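Local coordinates for transcriptional activator, putative (Pyrococcus furiosus, PDB 1RTW), which is a putative transcriptional activator of the all-helical TenA/THI-4/PqqC family whose precise role is not established, at residues V41-N49 / I98-L109. Residues are numbered along the deposited sequence; the frame is centred on the assembly and turned at random.
Sequences VNDYYFVKN and IDWRAKSYVNYL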
loop_
_atom_site.group_PDB
_atom_site.type_symbol
_atom_site.label_atom_id
_atom_site.label_comp_id
_atom_site.label_asym_id
_atom_site.label_seq_id
_atom_site.Cartn_x
_atom_site.Cartn_y
_atom_site.Cartn_z
ATOM N N VAL B 41 28.337 3.410 -2.464
ATOM C CA VAL B 41 27.269 4.135 -3.157
ATOM C C VAL B 41 26.003 3.287 -3.282
ATOM O O VAL B 41 24.895 3.765 -3.055
ATOM C CB VAL B 41 27.732 4.560 -4.576
ATOM C CG1 VAL B 41 26.593 5.144 -5.366
ATOM C CG2 VAL B 41 28.877 5.583 -4.482
ATOM N N ASN B 42 26.175 2.015 -3.612
ATOM C CA ASN B 42 25.039 1.128 -3.777
ATOM C C ASN B 42 24.425 0.631 -2.478
ATOM O O ASN B 42 23.208 0.482 -2.380
ATOM C CB ASN B 42 25.400 -0.034 -4.692
ATOM C CG ASN B 42 25.509 0.392 -6.130
ATOM O OD1 ASN B 42 24.534 0.352 -6.881
ATOM N ND2 ASN B 42 26.697 0.819 -6.525
ATOM N N ASP B 43 25.245 0.372 -1.474
ATOM C CA ASP B 43 24.672 -0.087 -0.223
ATOM C C ASP B 43 23.960 1.054 0.497
ATOM O O ASP B 43 22.988 0.836 1.209
ATOM C CB ASP B 43 25.723 -0.725 0.675
ATOM C CG ASP B 43 25.128 -1.780 1.580
ATOM O OD1 ASP B 43 24.566 -2.766 1.056
ATOM O OD2 ASP B 43 25.208 -1.620 2.813
ATOM N N TYR B 44 24.433 2.278 0.285
ATOM C CA TYR B 44 23.824 3.453 0.897
ATOM C C TYR B 44 22.394 3.575 0.376
ATOM O O TYR B 44 21.470 3.898 1.127
ATOM C CB TYR B 44 24.627 4.701 0.539
ATOM C CG TYR B 44 24.049 5.976 1.084
ATOM C CD1 TYR B 44 24.001 6.209 2.454
ATOM C CD2 TYR B 44 23.587 6.969 0.226
ATOM C CE1 TYR B 44 23.517 7.408 2.961
ATOM C CE2 TYR B 44 23.097 8.174 0.719
ATOM C CZ TYR B 44 23.070 8.384 2.087
ATOM O OH TYR B 44 22.609 9.579 2.571
ATOM N N TYR B 45 22.231 3.306 -0.918
ATOM C CA TYR B 45 20.931 3.334 -1.562
ATOM C C TYR B 45 20.075 2.206 -0.983
ATOM O O TYR B 45 18.892 2.392 -0.704
ATOM C CB TYR B 45 21.088 3.116 -3.062
ATOM C CG TYR B 45 19.785 2.981 -3.805
ATOM C CD1 TYR B 45 19.329 1.733 -4.242
ATOM C CD2 TYR B 45 19.032 4.102 -4.113
ATOM C CE1 TYR B 45 18.146 1.616 -4.981
ATOM C CE2 TYR B 45 17.851 4.001 -4.849
ATOM C CZ TYR B 45 17.414 2.759 -5.278
ATOM O OH TYR B 45 16.240 2.691 -5.997
ATOM N N PHE B 46 20.686 1.048 -0.772
ATOM C CA PHE B 46 19.955 -0.080 -0.219
ATOM C C PHE B 46 19.476 0.208 1.205
ATOM O O PHE B 46 18.340 -0.077 1.543
ATOM C CB PHE B 46 20.817 -1.355 -0.230
ATOM C CG PHE B 46 20.113 -2.564 0.335
ATOM C CD1 PHE B 46 19.205 -3.284 -0.442
ATOM C CD2 PHE B 46 20.280 -2.925 1.667
ATOM C CE1 PHE B 46 18.467 -4.338 0.109
ATOM C CE2 PHE B 46 19.541 -3.984 2.230
ATOM C CZ PHE B 46 18.634 -4.687 1.449
ATOM N N VAL B 47 20.347 0.783 2.029
ATOM C CA VAL B 47 20.008 1.074 3.426
ATOM C C VAL B 47 18.816 2.017 3.531
ATOM O O VAL B 47 17.902 1.785 4.325
ATOM C CB VAL B 47 21.229 1.646 4.187
ATOM C CG1 VAL B 47 20.814 2.156 5.554
ATOM C CG2 VAL B 47 22.318 0.572 4.322
ATOM N N LYS B 48 18.823 3.067 2.712
ATOM C CA LYS B 48 17.735 4.038 2.704
ATOM C C LYS B 48 16.407 3.340 2.436
ATOM O O LYS B 48 15.415 3.577 3.125
ATOM C CB LYS B 48 17.959 5.117 1.628
ATOM C CG LYS B 48 18.957 6.207 2.011
ATOM C CD LYS B 48 19.026 7.329 0.979
ATOM C CE LYS B 48 19.576 6.834 -0.354
ATOM N NZ LYS B 48 19.715 7.937 -1.348
ATOM N N ASN B 49 16.407 2.452 1.451
ATOM C CA ASN B 49 15.191 1.750 1.081
ATOM C C ASN B 49 14.850 0.616 2.009
ATOM O O ASN B 49 13.696 0.217 2.109
ATOM C CB ASN B 49 15.283 1.289 -0.357
ATOM C CG ASN B 49 15.194 2.442 -1.315
ATOM O OD1 ASN B 49 14.146 3.083 -1.423
ATOM N ND2 ASN B 49 16.298 2.744 -1.992
ATOM N N ILE B 98 22.958 4.251 -9.683
ATOM C CA ILE B 98 22.768 3.039 -8.909
ATOM C C ILE B 98 22.772 1.797 -9.796
ATOM O O ILE B 98 22.187 1.789 -10.874
ATOM C CB ILE B 98 21.434 3.118 -8.135
ATOM C CG1 ILE B 98 21.424 4.361 -7.236
ATOM C CG2 ILE B 98 21.185 1.841 -7.355
ATOM C CD1 ILE B 98 22.560 4.420 -6.222
ATOM N N ASP B 99 23.434 0.748 -9.323
ATOM C CA ASP B 99 23.507 -0.514 -10.045
ATOM C C ASP B 99 22.138 -1.215 -10.176
ATOM O O ASP B 99 21.347 -1.244 -9.230
ATOM C CB ASP B 99 24.491 -1.450 -9.344
ATOM C CG ASP B 99 24.760 -2.699 -10.142
ATOM O OD1 ASP B 99 25.829 -2.784 -10.781
ATOM O OD2 ASP B 99 23.889 -3.584 -10.147
ATOM N N TRP B 100 21.918 -1.853 -11.326
ATOM C CA TRP B 100 20.667 -2.563 -11.610
ATOM C C TRP B 100 20.329 -3.664 -10.597
ATOM O O TRP B 100 19.163 -3.856 -10.259
ATOM C CB TRP B 100 20.659 -3.120 -13.046
ATOM C CG TRP B 100 21.616 -4.260 -13.303
ATOM C CD1 TRP B 100 21.345 -5.599 -13.205
ATOM C CD2 TRP B 100 22.984 -4.159 -13.725
ATOM N NE1 TRP B 100 22.458 -6.334 -13.536
ATOM C CE2 TRP B 100 23.479 -5.477 -13.858
ATOM C CE3 TRP B 100 23.844 -3.080 -13.996
ATOM C CZ2 TRP B 100 24.794 -5.749 -14.263
ATOM C CZ3 TRP B 100 25.151 -3.350 -14.398
ATOM C CH2 TRP B 100 25.614 -4.676 -14.521
ATOM N N ARG B 101 21.346 -4.375 -10.113
ATOM C CA ARG B 101 21.138 -5.423 -9.120
ATOM C C ARG B 101 20.602 -4.821 -7.817
ATOM O O ARG B 101 19.773 -5.424 -7.136
ATOM C CB ARG B 101 22.441 -6.176 -8.819
ATOM C CG ARG B 101 22.967 -7.077 -9.936
ATOM C CD ARG B 101 24.125 -6.423 -10.669
ATOM N NE ARG B 101 25.272 -7.309 -10.791
ATOM C CZ ARG B 101 26.527 -6.898 -10.941
ATOM N NH1 ARG B 101 26.808 -5.605 -10.992
ATOM N NH2 ARG B 101 27.503 -7.791 -11.025
ATOM N N ALA B 102 21.091 -3.635 -7.471
ATOM C CA ALA B 102 20.656 -2.971 -6.249
ATOM C C ALA B 102 19.189 -2.558 -6.321
ATOM O O ALA B 102 18.416 -2.853 -5.411
ATOM C CB ALA B 102 21.545 -1.773 -5.943
ATOM N N LYS B 103 18.805 -1.899 -7.412
ATOM C CA LYS B 103 17.417 -1.453 -7.591
ATOM C C LYS B 103 16.464 -2.643 -7.581
ATOM O O LYS B 103 15.379 -2.577 -7.017
ATOM C CB LYS B 103 17.252 -0.690 -8.910
ATOM C CG LYS B 103 18.109 0.554 -9.020
ATOM C CD LYS B 103 17.795 1.326 -10.287
ATOM C CE LYS B 103 18.105 0.512 -11.541
ATOM N NZ LYS B 103 17.884 1.307 -12.789
ATOM N N SER B 104 16.901 -3.732 -8.200
ATOM C CA SER B 104 16.132 -4.960 -8.287
ATOM C C SER B 104 15.900 -5.579 -6.901
ATOM O O SER B 104 14.846 -6.135 -6.610
ATOM C CB SER B 104 16.894 -5.930 -9.185
ATOM O OG SER B 104 16.149 -7.105 -9.400
ATOM N N TYR B 105 16.897 -5.485 -6.041
ATOM C CA TYR B 105 16.791 -6.032 -4.699
ATOM C C TYR B 105 15.825 -5.156 -3.904
ATOM O O TYR B 105 14.903 -5.654 -3.234
ATOM C CB TYR B 105 18.187 -6.050 -4.071
ATOM C CG TYR B 105 18.295 -6.744 -2.735
ATOM C CD1 TYR B 105 17.170 -7.258 -2.093
ATOM C CD2 TYR B 105 19.541 -6.862 -2.094
ATOM C CE1 TYR B 105 17.270 -7.865 -0.854
ATOM C CE2 TYR B 105 19.652 -7.470 -0.855
ATOM C CZ TYR B 105 18.508 -7.964 -0.242
ATOM O OH TYR B 105 18.572 -8.526 0.999
ATOM N N VAL B 106 16.016 -3.847 -4.020
ATOM C CA VAL B 106 15.168 -2.876 -3.333
ATOM C C VAL B 106 13.702 -3.030 -3.720
ATOM O O VAL B 106 12.834 -3.151 -2.854
ATOM C CB VAL B 106 15.632 -1.424 -3.630
ATOM C CG1 VAL B 106 14.522 -0.400 -3.292
ATOM C CG2 VAL B 106 16.895 -1.125 -2.844
ATOM N N ASN B 107 13.438 -3.065 -5.023
ATOM C CA ASN B 107 12.072 -3.178 -5.520
ATOM C C ASN B 107 11.377 -4.465 -5.118
ATOM O O ASN B 107 10.172 -4.476 -4.889
ATOM C CB ASN B 107 12.035 -2.949 -7.029
ATOM C CG ASN B 107 12.414 -1.525 -7.401
ATOM O OD1 ASN B 107 12.315 -0.608 -6.574
ATOM N ND2 ASN B 107 12.841 -1.327 -8.636
ATOM N N TYR B 108 12.146 -5.538 -4.983
ATOM C CA TYR B 108 11.575 -6.803 -4.543
ATOM C C TYR B 108 11.145 -6.676 -3.075
ATOM O O TYR B 108 10.033 -7.083 -2.711
ATOM C CB TYR B 108 12.580 -7.945 -4.700
ATOM C CG TYR B 108 12.101 -9.242 -4.082
ATOM C CD1 TYR B 108 11.055 -9.976 -4.660
ATOM C CD2 TYR B 108 12.656 -9.709 -2.903
ATOM C CE1 TYR B 108 10.580 -11.140 -4.069
ATOM C CE2 TYR B 108 12.191 -10.872 -2.300
ATOM C CZ TYR B 108 11.151 -11.580 -2.882
ATOM O OH TYR B 108 10.660 -12.709 -2.256
ATOM N N LEU B 109 11.995 -6.065 -2.248
ATOM C CA LEU B 109 11.675 -5.911 -0.826
ATOM C C LEU B 109 10.448 -5.049 -0.626
ATOM O O LEU B 109 9.588 -5.379 0.184
ATOM C CB LEU B 109 12.847 -5.352 -0.027
ATOM C CG LEU B 109 14.010 -6.303 0.279
ATOM C CD1 LEU B 109 15.029 -5.578 1.186
ATOM C CD2 LEU B 109 13.472 -7.564 0.987
HETATM O O HOH W 1 14.842 0.787 -6.990
#
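Tyr45 lays its ring between two very different groups: methyl CG2 of Ile98 sits over one face, 4.0 Å from the ring centroid in a CH-pi contact, and the amide nitrogen ND2 of Asn49 lies over the centre of the opposite face. At the ring's edge, in its plane, is a water bonded to both Tyr45 OH (2.6 Å) and Asn107 OD1, so the phenol suits its place by offering an apolar face to the isoleucine and a polar end to this bridge. With CG anti to the backbone N (chi1 174°), the ring reaches across to Val106, whose CG2 is 3.7 Å from Tyr45 CE1. Asn49 ND2 also donates to Tyr45 O, from above the carbonyl plane, which holds the amide against the ring.

The rings of Phe46 and Tyr105 meet obliquely, their planes 38° apart. Phe46 CE1 points at the middle of one face of the Tyr105 ring, and Phe46 CZ is 3.7 Å from Leu109 CD1; the phenyl has no polar group to satisfy, which suits a place against a leucine methyl. Tyr105 carries its hydroxyl on to Glu198, while Phe197 stacks on its ring; a bound phosphate lies near Phe46.

Where the loop enters the second helix, Asp99 N gives its hydrogen to Asn42 OD1 (2.7 Å) in a fairly straight bond, in the carbonyl plane. The asparagine thus ties the backbone of the N-cap residue to the neighbouring helix, while its ND2 is held by Lys38 O. The short methyl of Ala102 lies close to that amide oxygen.

The segments 41-49 and 100-109 run nearly parallel, 11° apart, their axes 9.8 Å apart at closest approach, joining helix 33-60 to helix 100-115 within the helical bundle of the TenA/THI-4/PqqC family.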